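Local coordinates for protein succinylglutamate desuccinylase/aspartoacylase (Shewanella frigidimarina, PDB 3LWU) that probably acts as a zinc-dependent hydrolase of the succinylglutamate desuccinylase/aspartoacylase family, possibly on ester bonds, though its natural substrate is not established, at residues I58-H63 with A71-L76; I187-H192 with F259-A264; H200-E205 with Y218-P223. All coordinates share one frame; numbering follows the deposited sequence.

Interaction 1 of 3, residues I58-H63 with A71-L76; sequences IQANVH and AVIYQL. With ZN (zinc ion), chain C.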
ATOM      1  N   ILE A  58     -14.657  25.877  10.026  1.00 13.76           N
ATOM      2  CA  ILE A  58     -14.153  25.551   8.697  1.00 13.81           C
ATOM      3  C   ILE A  58     -13.032  24.555   8.858  1.00 13.35           C
ATOM      4  O   ILE A  58     -12.128  24.827   9.626  1.00 14.38           O
ATOM      5  CB  ILE A  58     -13.594  26.791   8.016  1.00 13.63           C
ATOM      6  CG1 ILE A  58     -14.683  27.865   7.885  1.00 14.25           C
ATOM      7  CG2 ILE A  58     -13.041  26.432   6.618  1.00 13.65           C
ATOM      8  CD1 ILE A  58     -14.171  29.235   7.283  1.00 11.94           C
ATOM      9  N   GLN A  59     -13.095  23.408   8.181  1.00 13.08           N
ATOM     10  CA  GLN A  59     -12.035  22.407   8.245  1.00 13.64           C
ATOM     11  C   GLN A  59     -11.613  21.993   6.840  1.00 13.84           C
ATOM     12  O   GLN A  59     -12.372  22.131   5.909  1.00 13.69           O
ATOM     13  CB  GLN A  59     -12.418  21.174   9.074  1.00 14.41           C
ATOM     14  CG  GLN A  59     -13.594  20.310   8.512  1.00 16.15           C
ATOM     15  CD  GLN A  59     -13.820  19.040   9.299  1.00 15.91           C
ATOM     16  OE1 GLN A  59     -13.583  19.011  10.505  1.00 16.68           O
ATOM     17  NE2 GLN A  59     -14.269  17.972   8.613  1.00 14.32           N
ATOM     18  N   ALA A  60     -10.378  21.525   6.701  1.00 13.43           N
ATOM     19  CA  ALA A  60      -9.878  20.999   5.441  1.00 14.29           C
ATOM     20  C   ALA A  60      -9.158  19.682   5.639  1.00 14.30           C
ATOM     21  O   ALA A  60      -8.634  19.416   6.741  1.00 14.86           O
ATOM     22  CB  ALA A  60      -8.890  22.020   4.771  1.00 12.73           C
ATOM     23  N   ASN A  61      -9.115  18.874   4.569  1.00 14.22           N
ATOM     24  CA  ASN A  61      -8.057  17.835   4.383  1.00 15.28           C
ATOM     25  C   ASN A  61      -8.302  16.602   5.234  1.00 15.61           C
ATOM     26  O   ASN A  61      -7.386  15.872   5.554  1.00 15.88           O
ATOM     27  CB  ASN A  61      -6.673  18.459   4.649  1.00 14.29           C
ATOM     28  CG  ASN A  61      -5.487  17.761   3.927  1.00 16.02           C
ATOM     29  OD1 ASN A  61      -4.361  18.212   4.111  1.00 15.19           O
ATOM     30  ND2 ASN A  61      -5.732  16.718   3.098  1.00 14.31           N
ATOM     31  N   VAL A  62      -9.574  16.328   5.546  1.00 16.25           N
ATOM     32  CA  VAL A  62      -9.930  15.068   6.184  1.00 16.31           C
ATOM     33  C   VAL A  62      -9.586  13.881   5.299  1.00 15.87           C
ATOM     34  O   VAL A  62      -9.199  12.808   5.777  1.00 16.26           O
ATOM     35  CB  VAL A  62     -11.397  15.036   6.571  1.00 16.43           C
ATOM     36  CG1 VAL A  62     -11.805  13.630   6.977  1.00 16.26           C
ATOM     37  CG2 VAL A  62     -11.634  16.017   7.720  1.00 18.01           C
ATOM     38  N   HIS A  63      -9.766  14.069   4.008  1.00 16.18           N
ATOM     39  CA  HIS A  63      -9.238  13.146   3.000  1.00 16.35           C
ATOM     40  C   HIS A  63      -7.851  13.642   2.729  1.00 16.44           C
ATOM     41  O   HIS A  63      -7.684  14.755   2.282  1.00 17.18           O
ATOM     42  CB  HIS A  63     -10.123  13.177   1.723  1.00 16.54           C
ATOM     43  CG  HIS A  63     -11.379  12.370   1.846  1.00 15.12           C
ATOM     44  ND1 HIS A  63     -12.589  12.771   1.324  1.00 19.47           N
ATOM     45  CD2 HIS A  63     -11.626  11.211   2.503  1.00 17.18           C
ATOM     46  CE1 HIS A  63     -13.517  11.872   1.602  1.00 14.93           C
ATOM     47  NE2 HIS A  63     -12.960  10.915   2.327  1.00 17.88           N
ATOM     48  N   ALA A  71      -4.646  25.673   1.482  1.00 13.49           N
ATOM     49  CA  ALA A  71      -4.334  26.914   0.789  1.00 14.52           C
ATOM     50  C   ALA A  71      -5.545  27.877   0.890  1.00 13.41           C
ATOM     51  O   ALA A  71      -5.371  29.067   1.065  1.00 14.02           O
ATOM     52  CB  ALA A  71      -3.983  26.646  -0.685  1.00 13.43           C
ATOM     53  N   VAL A  72      -6.749  27.345   0.810  1.00 13.60           N
ATOM     54  CA  VAL A  72      -7.966  28.159   0.994  1.00 13.98           C
ATOM     55  C   VAL A  72      -8.031  28.779   2.408  1.00 14.16           C
ATOM     56  O   VAL A  72      -8.263  30.000   2.577  1.00 13.74           O
ATOM     57  CB  VAL A  72      -9.230  27.379   0.627  1.00 13.88           C
ATOM     58  CG1 VAL A  72     -10.548  28.205   0.933  1.00 11.98           C
ATOM     59  CG2 VAL A  72      -9.140  26.980  -0.846  1.00 12.83           C
ATOM     60  N   ILE A  73      -7.745  27.969   3.406  1.00 14.31           N
ATOM     61  CA  ILE A  73      -7.698  28.463   4.767  1.00 14.15           C
ATOM     62  C   ILE A  73      -6.612  29.534   4.919  1.00 14.17           C
ATOM     63  O   ILE A  73      -6.830  30.555   5.576  1.00 13.40           O
ATOM     64  CB  ILE A  73      -7.553  27.305   5.772  1.00 13.53           C
ATOM     65  CG1 ILE A  73      -8.902  26.582   5.845  1.00 15.82           C
ATOM     66  CG2 ILE A  73      -7.139  27.813   7.139  1.00 11.83           C
ATOM     67  CD1 ILE A  73      -8.969  25.308   6.690  1.00 11.07           C
ATOM     68  N   TYR A  74      -5.455  29.305   4.327  1.00 13.81           N
ATOM     69  CA  TYR A  74      -4.380  30.297   4.371  1.00 14.15           C
ATOM     70  C   TYR A  74      -4.835  31.616   3.759  1.00 13.55           C
ATOM     71  O   TYR A  74      -4.624  32.664   4.349  1.00 13.99           O
ATOM     72  CB  TYR A  74      -3.124  29.779   3.669  1.00 14.30           C
ATOM     73  CG  TYR A  74      -2.010  30.793   3.600  1.00 16.86           C
ATOM     74  CD1 TYR A  74      -1.108  30.958   4.658  1.00 19.05           C
ATOM     75  CD2 TYR A  74      -1.864  31.605   2.499  1.00 18.94           C
ATOM     76  CE1 TYR A  74      -0.108  31.931   4.602  1.00 18.71           C
ATOM     77  CE2 TYR A  74      -0.873  32.582   2.451  1.00 19.99           C
ATOM     78  CZ  TYR A  74      -0.004  32.720   3.500  1.00 18.99           C
ATOM     79  OH  TYR A  74       0.979  33.644   3.406  1.00 20.07           O
ATOM     80  N   GLN A  75      -5.468  31.577   2.588  1.00 13.58           N
ATOM     81  CA  GLN A  75      -5.909  32.826   1.929  1.00 13.20           C
ATOM     82  C   GLN A  75      -7.034  33.458   2.689  1.00 13.51           C
ATOM     83  O   GLN A  75      -7.086  34.672   2.836  1.00 13.17           O
ATOM     84  CB  GLN A  75      -6.338  32.596   0.482  1.00 12.77           C
ATOM     85  CG  GLN A  75      -5.208  32.174  -0.476  1.00 14.62           C
ATOM     86  CD  GLN A  75      -4.177  33.272  -0.721  1.00 16.07           C
ATOM     87  OE1 GLN A  75      -3.880  34.077   0.166  1.00 16.06           O
ATOM     88  NE2 GLN A  75      -3.593  33.277  -1.919  1.00 15.92           N
ATOM     89  N   LEU A  76      -7.912  32.622   3.239  1.00 14.51           N
ATOM     90  CA  LEU A  76      -9.036  33.136   4.013  1.00 15.29           C
ATOM     91  C   LEU A  76      -8.534  33.875   5.269  1.00 14.94           C
ATOM     92  O   LEU A  76      -8.934  35.002   5.533  1.00 14.45           O
ATOM     93  CB  LEU A  76      -9.993  32.013   4.354  1.00 15.82           C
ATOM     94  CG  LEU A  76     -11.335  32.359   4.999  1.00 18.34           C
ATOM     95  CD1 LEU A  76     -12.174  33.309   4.123  1.00 18.21           C
ATOM     96  CD2 LEU A  76     -12.083  31.051   5.280  1.00 19.34           C
TER
HETATM   97 ZN    ZN C 374     -12.970  14.471   0.198  1.00 29.18          ZN
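Ile58 and Leu76 meet because their torsions extend each side chain across the gap between strand and helix. In Ile58, CG1 lies beside the backbone N and chi2 is 176°, which carries CD1 out to the helix. Leu76 answers with CG anti to its own N (chi1 -172°), and the two side chains meet tip to tip. Their end carbons, Ile58 CD1 and Leu76 CD2, are tightly packed at 3.4 Å. Ile73, one helical turn earlier, also has an extended chi2, and its CD1 reaches Ala60 CB at 3.8 Å. Its CG1 rests more loosely against Ile58 CG2, 4.2 Å away. No hydrogen bond crosses this interface, so the helix lies on the strand through apolar contact alone; the axes of strand 58-60 and helix 71-76 come within 9.1 Å. Beyond the strand the chain turns, and Asn61 ND2 donates to His63 O (2.9 Å) almost within its own amide plane, while Asn61 OD1 is held by Asn70. His63 ND1 binds zinc at 2.1 Å, together with Glu66 and His192. Strand, metal-binding turn and packed helix thus form the first half of a beta-alpha-beta unit bearing the His-X-X-Glu zinc motif of M14-type metallohydrolases.

Interaction 2 of 3, residues I187-H192 with F259-A264; sequences IVLDLH and FTLELA. With ZN (zinc ion), chain C.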
ATOM      1  N   ILE A 187     -22.549  27.731  11.204  1.00 14.87           N
ATOM      2  CA  ILE A 187     -22.196  27.536   9.818  1.00 14.51           C
ATOM      3  C   ILE A 187     -20.991  26.631   9.801  1.00 14.29           C
ATOM      4  O   ILE A 187     -20.004  26.907  10.491  1.00 13.49           O
ATOM      5  CB  ILE A 187     -21.796  28.870   9.143  1.00 14.61           C
ATOM      6  CG1 ILE A 187     -23.007  29.805   9.062  1.00 14.01           C
ATOM      7  CG2 ILE A 187     -21.248  28.610   7.733  1.00 12.48           C
ATOM      8  CD1 ILE A 187     -22.631  31.320   8.997  1.00 13.21           C
ATOM      9  N   VAL A 188     -21.087  25.542   9.047  1.00 14.56           N
ATOM     10  CA  VAL A 188     -20.010  24.555   8.956  1.00 13.94           C
ATOM     11  C   VAL A 188     -19.599  24.427   7.489  1.00 14.80           C
ATOM     12  O   VAL A 188     -20.447  24.221   6.639  1.00 14.43           O
ATOM     13  CB  VAL A 188     -20.462  23.170   9.476  1.00 14.12           C
ATOM     14  CG1 VAL A 188     -19.406  22.046   9.120  1.00 11.28           C
ATOM     15  CG2 VAL A 188     -20.739  23.241  10.965  1.00 11.78           C
ATOM     16  N   LEU A 189     -18.301  24.578   7.212  1.00 15.06           N
ATOM     17  CA  LEU A 189     -17.757  24.390   5.873  1.00 15.36           C
ATOM     18  C   LEU A 189     -16.703  23.310   5.959  1.00 15.73           C
ATOM     19  O   LEU A 189     -15.679  23.473   6.671  1.00 16.10           O
ATOM     20  CB  LEU A 189     -17.138  25.667   5.324  1.00 15.04           C
ATOM     21  CG  LEU A 189     -18.005  26.934   5.333  1.00 16.64           C
ATOM     22  CD1 LEU A 189     -17.156  28.144   4.917  1.00 18.69           C
ATOM     23  CD2 LEU A 189     -19.250  26.803   4.483  1.00 16.68           C
ATOM     24  N   ASP A 190     -16.947  22.212   5.244  1.00 15.71           N
ATOM     25  CA  ASP A 190     -15.995  21.101   5.133  1.00 16.60           C
ATOM     26  C   ASP A 190     -15.372  21.195   3.763  1.00 15.85           C
ATOM     27  O   ASP A 190     -16.060  21.039   2.771  1.00 17.16           O
ATOM     28  CB  ASP A 190     -16.725  19.771   5.304  1.00 16.54           C
ATOM     29  CG  ASP A 190     -15.798  18.593   5.518  1.00 18.17           C
ATOM     30  OD1 ASP A 190     -14.578  18.783   5.700  1.00 17.93           O
ATOM     31  OD2 ASP A 190     -16.317  17.431   5.493  1.00 20.44           O
ATOM     32  N   LEU A 191     -14.086  21.481   3.715  1.00 15.30           N
ATOM     33  CA  LEU A 191     -13.369  21.702   2.470  1.00 15.42           C
ATOM     34  C   LEU A 191     -12.641  20.459   1.969  1.00 15.35           C
ATOM     35  O   LEU A 191     -11.727  19.945   2.619  1.00 14.99           O
ATOM     36  CB  LEU A 191     -12.340  22.811   2.658  1.00 15.07           C
ATOM     37  CG  LEU A 191     -12.783  24.156   3.231  1.00 14.70           C
ATOM     38  CD1 LEU A 191     -11.683  25.131   3.124  1.00 13.29           C
ATOM     39  CD2 LEU A 191     -14.056  24.724   2.538  1.00 15.53           C
ATOM     40  N   HIS A 192     -13.062  20.017   0.789  1.00 15.69           N
ATOM     41  CA  HIS A 192     -12.573  18.836   0.126  1.00 15.69           C
ATOM     42  C   HIS A 192     -12.076  19.185  -1.288  1.00 15.39           C
ATOM     43  O   HIS A 192     -12.128  20.324  -1.710  1.00 14.23           O
ATOM     44  CB  HIS A 192     -13.703  17.819   0.022  1.00 15.88           C
ATOM     45  CG  HIS A 192     -14.046  17.140   1.314  1.00 18.34           C
ATOM     46  ND1 HIS A 192     -13.794  15.806   1.536  1.00 19.30           N
ATOM     47  CD2 HIS A 192     -14.676  17.594   2.428  1.00 19.03           C
ATOM     48  CE1 HIS A 192     -14.274  15.464   2.719  1.00 19.78           C
ATOM     49  NE2 HIS A 192     -14.787  16.536   3.295  1.00 16.49           N
ATOM     50  N   PHE A 259     -22.110  22.918   4.476  1.00 20.05           N
ATOM     51  CA  PHE A 259     -21.757  22.727   3.059  1.00 20.02           C
ATOM     52  C   PHE A 259     -20.447  21.971   2.944  1.00 20.32           C
ATOM     53  O   PHE A 259     -19.545  22.178   3.757  1.00 19.92           O
ATOM     54  CB  PHE A 259     -21.537  24.076   2.355  1.00 20.05           C
ATOM     55  CG  PHE A 259     -22.597  25.074   2.618  1.00 19.52           C
ATOM     56  CD1 PHE A 259     -23.729  25.142   1.808  1.00 20.58           C
ATOM     57  CD2 PHE A 259     -22.480  25.957   3.661  1.00 18.69           C
ATOM     58  CE1 PHE A 259     -24.709  26.036   2.064  1.00 20.23           C
ATOM     59  CE2 PHE A 259     -23.467  26.846   3.916  1.00 18.78           C
ATOM     60  CZ  PHE A 259     -24.578  26.901   3.117  1.00 20.06           C
ATOM     61  N   THR A 260     -20.335  21.105   1.929  1.00 20.07           N
ATOM     62  CA  THR A 260     -19.049  20.474   1.556  1.00 19.18           C
ATOM     63  C   THR A 260     -18.628  21.121   0.235  1.00 19.72           C
ATOM     64  O   THR A 260     -19.348  21.038  -0.783  1.00 19.54           O
ATOM     65  CB  THR A 260     -19.177  18.956   1.406  1.00 19.21           C
ATOM     66  OG1 THR A 260     -19.613  18.379   2.653  1.00 22.25           O
ATOM     67  CG2 THR A 260     -17.886  18.240   0.929  1.00 15.91           C
ATOM     68  N   LEU A 261     -17.485  21.801   0.264  1.00 18.47           N
ATOM     69  CA  LEU A 261     -16.921  22.407  -0.931  1.00 18.14           C
ATOM     70  C   LEU A 261     -15.902  21.451  -1.561  1.00 18.17           C
ATOM     71  O   LEU A 261     -15.102  20.858  -0.866  1.00 17.02           O
ATOM     72  CB  LEU A 261     -16.230  23.719  -0.587  1.00 17.98           C
ATOM     73  CG  LEU A 261     -17.140  24.923  -0.337  1.00 17.14           C
ATOM     74  CD1 LEU A 261     -18.096  24.646   0.790  1.00 17.15           C
ATOM     75  CD2 LEU A 261     -16.270  26.168  -0.076  1.00 14.35           C
ATOM     76  N   GLU A 262     -15.967  21.288  -2.871  1.00 18.44           N
ATOM     77  CA  GLU A 262     -15.019  20.440  -3.599  1.00 19.13           C
ATOM     78  C   GLU A 262     -14.166  21.348  -4.489  1.00 18.77           C
ATOM     79  O   GLU A 262     -14.579  21.753  -5.566  1.00 20.03           O
ATOM     80  CB  GLU A 262     -15.781  19.387  -4.410  1.00 19.19           C
ATOM     81  CG  GLU A 262     -16.774  18.573  -3.588  1.00 20.04           C
ATOM     82  CD  GLU A 262     -16.113  17.516  -2.721  1.00 21.36           C
ATOM     83  OE1 GLU A 262     -14.974  17.063  -3.043  1.00 19.74           O
ATOM     84  OE2 GLU A 262     -16.776  17.105  -1.749  1.00 18.83           O
ATOM     85  N   LEU A 263     -12.970  21.659  -4.019  1.00 19.10           N
ATOM     86  CA  LEU A 263     -12.132  22.704  -4.588  1.00 18.58           C
ATOM     87  C   LEU A 263     -11.150  22.161  -5.649  1.00 19.08           C
ATOM     88  O   LEU A 263      -9.930  22.156  -5.470  1.00 18.46           O
ATOM     89  CB  LEU A 263     -11.411  23.404  -3.446  1.00 18.28           C
ATOM     90  CG  LEU A 263     -12.367  23.989  -2.367  1.00 21.23           C
ATOM     91  CD1 LEU A 263     -11.605  24.216  -1.065  1.00 23.23           C
ATOM     92  CD2 LEU A 263     -13.084  25.219  -2.819  1.00 18.51           C
ATOM     93  N   ALA A 264     -11.715  21.732  -6.777  1.00 18.47           N
ATOM     94  CA  ALA A 264     -10.942  21.234  -7.930  1.00 17.93           C
ATOM     95  C   ALA A 264     -10.182  19.973  -7.567  1.00 16.95           C
ATOM     96  O   ALA A 264     -10.750  19.135  -6.920  1.00 17.33           O
ATOM     97  CB  ALA A 264     -10.050  22.319  -8.568  1.00 16.74           C
TER
HETATM   98 ZN    ZN C 374     -12.970  14.471   0.198  1.00 29.18          ZN
HETATM   99  O   HOH W   1     -18.876  16.576   4.552  1.00 25.45           O
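His192 meets strand 257-263 from its first side-chain carbon onward: His192 CB lies 3.4 Å from Glu262 OE1. Next along the side chain, CG begins to pass the methyl of Thr260, and CD2 comes closest to it, with Thr260 CG2 at 3.6 Å. On the other branch ND1 binds zinc at 2.1 Å, as His63 and Glu66 also do. The tip, NE2, gives a weak hydrogen bond to Asp190 OD2 (2.8 Å), two residues back on the same strand. That oxygen also accepts from a water, which lies 2.7 Å from Thr260 OG1 and so links the strands, while Asp190 OD1 is held by Gln59. The opposite face of this parallel pair is apolar: Leu191 and Leu261 lie side by side, CD2 to CD2 at 3.7 Å, and Leu189 CD2 presses against Phe259 CD2. Between the faces five backbone hydrogen bonds fix the register, the last running from Leu263 N to His192 O (2.8 Å), where an inverse gamma turn centred on Leu263 begins to lead the chain away. A first-shell imidazole thus has a second-shell carboxylate behind it, whose weak bond probably helps hold the ring and may make ND1 a better donor to the zinc.

Interaction 3 of 3, residues H200-E205 with Y218-P223; sequences HLYCPE and YTLIIP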
ATOM      1  N   HIS A 200     -17.021  22.096  -7.378  1.00 15.27           N
ATOM      2  CA  HIS A 200     -18.429  21.848  -7.166  1.00 14.32           C
ATOM      3  C   HIS A 200     -18.798  21.903  -5.682  1.00 14.44           C
ATOM      4  O   HIS A 200     -17.939  21.941  -4.862  1.00 15.16           O
ATOM      5  CB  HIS A 200     -18.870  20.534  -7.863  1.00 14.76           C
ATOM      6  CG  HIS A 200     -18.121  19.301  -7.444  1.00 12.33           C
ATOM      7  ND1 HIS A 200     -16.810  19.059  -7.795  1.00 11.23           N
ATOM      8  CD2 HIS A 200     -18.536  18.197  -6.767  1.00 15.19           C
ATOM      9  CE1 HIS A 200     -16.426  17.890  -7.307  1.00 13.99           C
ATOM     10  NE2 HIS A 200     -17.463  17.330  -6.694  1.00 12.79           N
ATOM     11  N   LEU A 201     -20.074  21.923  -5.350  1.00 14.59           N
ATOM     12  CA  LEU A 201     -20.526  22.100  -3.979  1.00 15.29           C
ATOM     13  C   LEU A 201     -21.646  21.109  -3.611  1.00 15.35           C
ATOM     14  O   LEU A 201     -22.473  20.792  -4.419  1.00 14.17           O
ATOM     15  CB  LEU A 201     -21.077  23.526  -3.855  1.00 16.03           C
ATOM     16  CG  LEU A 201     -21.878  24.014  -2.649  1.00 15.88           C
ATOM     17  CD1 LEU A 201     -20.957  24.047  -1.455  1.00 18.95           C
ATOM     18  CD2 LEU A 201     -22.438  25.382  -2.913  1.00 17.27           C
ATOM     19  N   TYR A 202     -21.652  20.622  -2.387  1.00 16.65           N
ATOM     20  CA  TYR A 202     -22.750  19.815  -1.887  1.00 18.89           C
ATOM     21  C   TYR A 202     -23.552  20.722  -0.974  1.00 19.65           C
ATOM     22  O   TYR A 202     -23.003  21.247  -0.004  1.00 20.74           O
ATOM     23  CB  TYR A 202     -22.221  18.657  -1.077  1.00 19.00           C
ATOM     24  CG  TYR A 202     -21.754  17.489  -1.890  1.00 20.61           C
ATOM     25  CD1 TYR A 202     -20.442  17.407  -2.328  1.00 23.48           C
ATOM     26  CD2 TYR A 202     -22.610  16.447  -2.216  1.00 24.00           C
ATOM     27  CE1 TYR A 202     -19.987  16.340  -3.045  1.00 22.54           C
ATOM     28  CE2 TYR A 202     -22.150  15.358  -2.962  1.00 24.76           C
ATOM     29  CZ  TYR A 202     -20.835  15.334  -3.378  1.00 24.56           C
ATOM     30  OH  TYR A 202     -20.335  14.278  -4.099  1.00 27.43           O
ATOM     31  N   CYS A 203     -24.828  20.906  -1.275  1.00 20.53           N
ATOM     32  CA  CYS A 203     -25.682  21.878  -0.564  1.00 21.18           C
ATOM     33  C   CYS A 203     -27.012  21.257  -0.223  1.00 22.28           C
ATOM     34  O   CYS A 203     -27.719  20.817  -1.113  1.00 23.39           O
ATOM     35  CB  CYS A 203     -25.918  23.063  -1.483  1.00 20.51           C
ATOM     36  SG  CYS A 203     -26.816  24.458  -0.802  1.00 21.72           S
ATOM     37  N   PRO A 204     -27.384  21.216   1.061  1.00 23.44           N
ATOM     38  CA  PRO A 204     -28.737  20.720   1.305  1.00 23.23           C
ATOM     39  C   PRO A 204     -29.858  21.542   0.662  1.00 23.77           C
ATOM     40  O   PRO A 204     -29.742  22.760   0.453  1.00 22.66           O
ATOM     41  CB  PRO A 204     -28.861  20.757   2.829  1.00 23.70           C
ATOM     42  CG  PRO A 204     -27.766  21.646   3.299  1.00 23.49           C
ATOM     43  CD  PRO A 204     -26.671  21.505   2.318  1.00 23.50           C
ATOM     44  N   GLU A 205     -30.941  20.831   0.360  1.00 24.11           N
ATOM     45  CA  GLU A 205     -32.108  21.362  -0.326  1.00 25.20           C
ATOM     46  C   GLU A 205     -32.591  22.647   0.337  1.00 24.70           C
ATOM     47  O   GLU A 205     -32.873  23.644  -0.353  1.00 23.68           O
ATOM     48  CB  GLU A 205     -33.232  20.296  -0.289  1.00 26.41           C
ATOM     49  CG  GLU A 205     -34.027  20.007  -1.591  1.00 30.87           C
ATOM     50  CD  GLU A 205     -34.554  18.525  -1.665  1.00 35.73           C
ATOM     51  OE1 GLU A 205     -33.810  17.554  -2.048  1.00 33.73           O
ATOM     52  OE2 GLU A 205     -35.742  18.352  -1.319  1.00 41.91           O
ATOM     53  N   TYR A 218     -20.860  24.505 -10.082  1.00 19.35           N
ATOM     54  CA  TYR A 218     -21.787  23.396 -10.016  1.00 18.57           C
ATOM     55  C   TYR A 218     -22.086  22.973  -8.592  1.00 18.54           C
ATOM     56  O   TYR A 218     -21.185  22.642  -7.829  1.00 18.11           O
ATOM     57  CB  TYR A 218     -21.277  22.194 -10.853  1.00 18.63           C
ATOM     58  CG  TYR A 218     -21.081  22.544 -12.289  1.00 18.43           C
ATOM     59  CD1 TYR A 218     -22.164  22.624 -13.140  1.00 18.67           C
ATOM     60  CD2 TYR A 218     -19.819  22.858 -12.798  1.00 19.79           C
ATOM     61  CE1 TYR A 218     -22.013  22.988 -14.459  1.00 19.50           C
ATOM     62  CE2 TYR A 218     -19.672  23.265 -14.144  1.00 20.26           C
ATOM     63  CZ  TYR A 218     -20.764  23.313 -14.945  1.00 20.32           C
ATOM     64  OH  TYR A 218     -20.674  23.676 -16.272  1.00 24.63           O
ATOM     65  N   THR A 219     -23.379  22.930  -8.279  1.00 18.70           N
ATOM     66  CA  THR A 219     -23.902  22.534  -6.980  1.00 19.08           C
ATOM     67  C   THR A 219     -24.789  21.274  -7.066  1.00 19.73           C
ATOM     68  O   THR A 219     -25.692  21.185  -7.895  1.00 18.81           O
ATOM     69  CB  THR A 219     -24.795  23.655  -6.405  1.00 18.82           C
ATOM     70  OG1 THR A 219     -24.017  24.840  -6.261  1.00 17.78           O
ATOM     71  CG2 THR A 219     -25.390  23.258  -5.054  1.00 19.25           C
ATOM     72  N   LEU A 220     -24.526  20.328  -6.173  1.00 20.19           N
ATOM     73  CA  LEU A 220     -25.362  19.160  -5.972  1.00 21.79           C
ATOM     74  C   LEU A 220     -26.321  19.429  -4.805  1.00 21.93           C
ATOM     75  O   LEU A 220     -25.889  19.757  -3.701  1.00 22.18           O
ATOM     76  CB  LEU A 220     -24.494  17.945  -5.648  1.00 21.67           C
ATOM     77  CG  LEU A 220     -23.631  17.553  -6.840  1.00 24.64           C
ATOM     78  CD1 LEU A 220     -22.345  16.868  -6.419  1.00 26.18           C
ATOM     79  CD2 LEU A 220     -24.427  16.716  -7.794  1.00 25.52           C
ATOM     80  N   ILE A 221     -27.610  19.284  -5.054  1.00 22.63           N
ATOM     81  CA  ILE A 221     -28.625  19.566  -4.064  1.00 23.51           C
ATOM     82  C   ILE A 221     -28.926  18.275  -3.379  1.00 24.31           C
ATOM     83  O   ILE A 221     -29.442  17.371  -4.002  1.00 24.85           O
ATOM     84  CB  ILE A 221     -29.919  20.129  -4.713  1.00 23.54           C
ATOM     85  CG1 ILE A 221     -29.571  21.330  -5.603  1.00 24.39           C
ATOM     86  CG2 ILE A 221     -30.888  20.530  -3.645  1.00 23.36           C
ATOM     87  CD1 ILE A 221     -30.737  21.895  -6.418  1.00 24.97           C
ATOM     88  N   ILE A 222     -28.597  18.175  -2.099  1.00 25.62           N
ATOM     89  CA  ILE A 222     -28.736  16.925  -1.370  1.00 26.20           C
ATOM     90  C   ILE A 222     -29.983  16.926  -0.445  1.00 27.63           C
ATOM     91  O   ILE A 222     -30.403  17.968   0.045  1.00 27.50           O
ATOM     92  CB  ILE A 222     -27.435  16.565  -0.623  1.00 26.39           C
ATOM     93  CG1 ILE A 222     -27.172  17.483   0.566  1.00 26.33           C
ATOM     94  CG2 ILE A 222     -26.228  16.642  -1.590  1.00 24.59           C
ATOM     95  CD1 ILE A 222     -25.863  17.169   1.307  1.00 23.51           C
ATOM     96  N   PRO A 223     -30.601  15.753  -0.245  1.00 29.30           N
ATOM     97  CA  PRO A 223     -31.750  15.654   0.651  1.00 30.76           C
ATOM     98  C   PRO A 223     -31.342  15.529   2.127  1.00 32.51           C
ATOM     99  O   PRO A 223     -30.150  15.611   2.475  1.00 32.61           O
ATOM    100  CB  PRO A 223     -32.424  14.356   0.183  1.00 30.33           C
ATOM    101  CG  PRO A 223     -31.259  13.480  -0.198  1.00 30.49           C
ATOM    102  CD  PRO A 223     -30.231  14.428  -0.801  1.00 29.51           C
TER
HETATM  103  O   HOH W   2     -31.587  16.187  -3.598  1.00 24.12           O
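Tyr202 and Leu220 run side by side and point the same way, which places a methyl over the aromatic ring. Leu220 CD1 sits 4.0 Å from the Tyr202 ring centroid and 21° off the normal, a CH-pi contact displaced toward the rim. Ile222 approaches the same ring differently: its side chain crosses Tyr202 at about a right angle and sets Ile222 CG2 at the ring edge, in plane, 3.7 Å from Tyr202 CD2. Leu220 CD1 also lies near the plane of the His200 ring, at its edge, 4.0 Å from His200 CD2. On the other face of the strand pair, Leu201 and Thr219 are again side by side, and Thr219 CG2 touches Cys203 CB at 3.6 Å. At the far end Glu205 crosses Ile221, bringing Glu205 CG to within 3.8 Å of Ile221 CG2. Five backbone hydrogen bonds join the two segments, from Leu201 N bonded to Tyr218 O through to Glu205 N bonded to Ile222 O (2.9 Å). His200 ND1 is hydrogen-bonded to Cys198 O and its NE2 to an unidentified molecule, probably from the crystallisation liquor, which Tyr202 OH also bonds weakly. This parallel pair in the alpha/beta catalytic domain thus turns His200 and Tyr202 toward what is probably the pocket beside the zinc.

From the N terminus, interaction 1 closes first, a short loop in which strand 56-60 leads through the metal-binding turn into helix 68-80. Interaction 2 opens much later and spans a long excursion, since strand 187-194 pairs with strand 257-263. Interaction 3 forms and closes wholly within that excursion, so the two nest, while interaction 1 stands in series with both. The three are joined laterally: Gln59 O is hydrogen-bonded to Leu191 N (2.9 Å), tying interaction 1 to interaction 2, and Tyr202 N is hydrogen-bonded to Thr260 O across antiparallel neighbours, tying interaction 2 to interaction 3. Interactions 1 and 2 share the zinc, whereas interactions 1 and 3 do not touch.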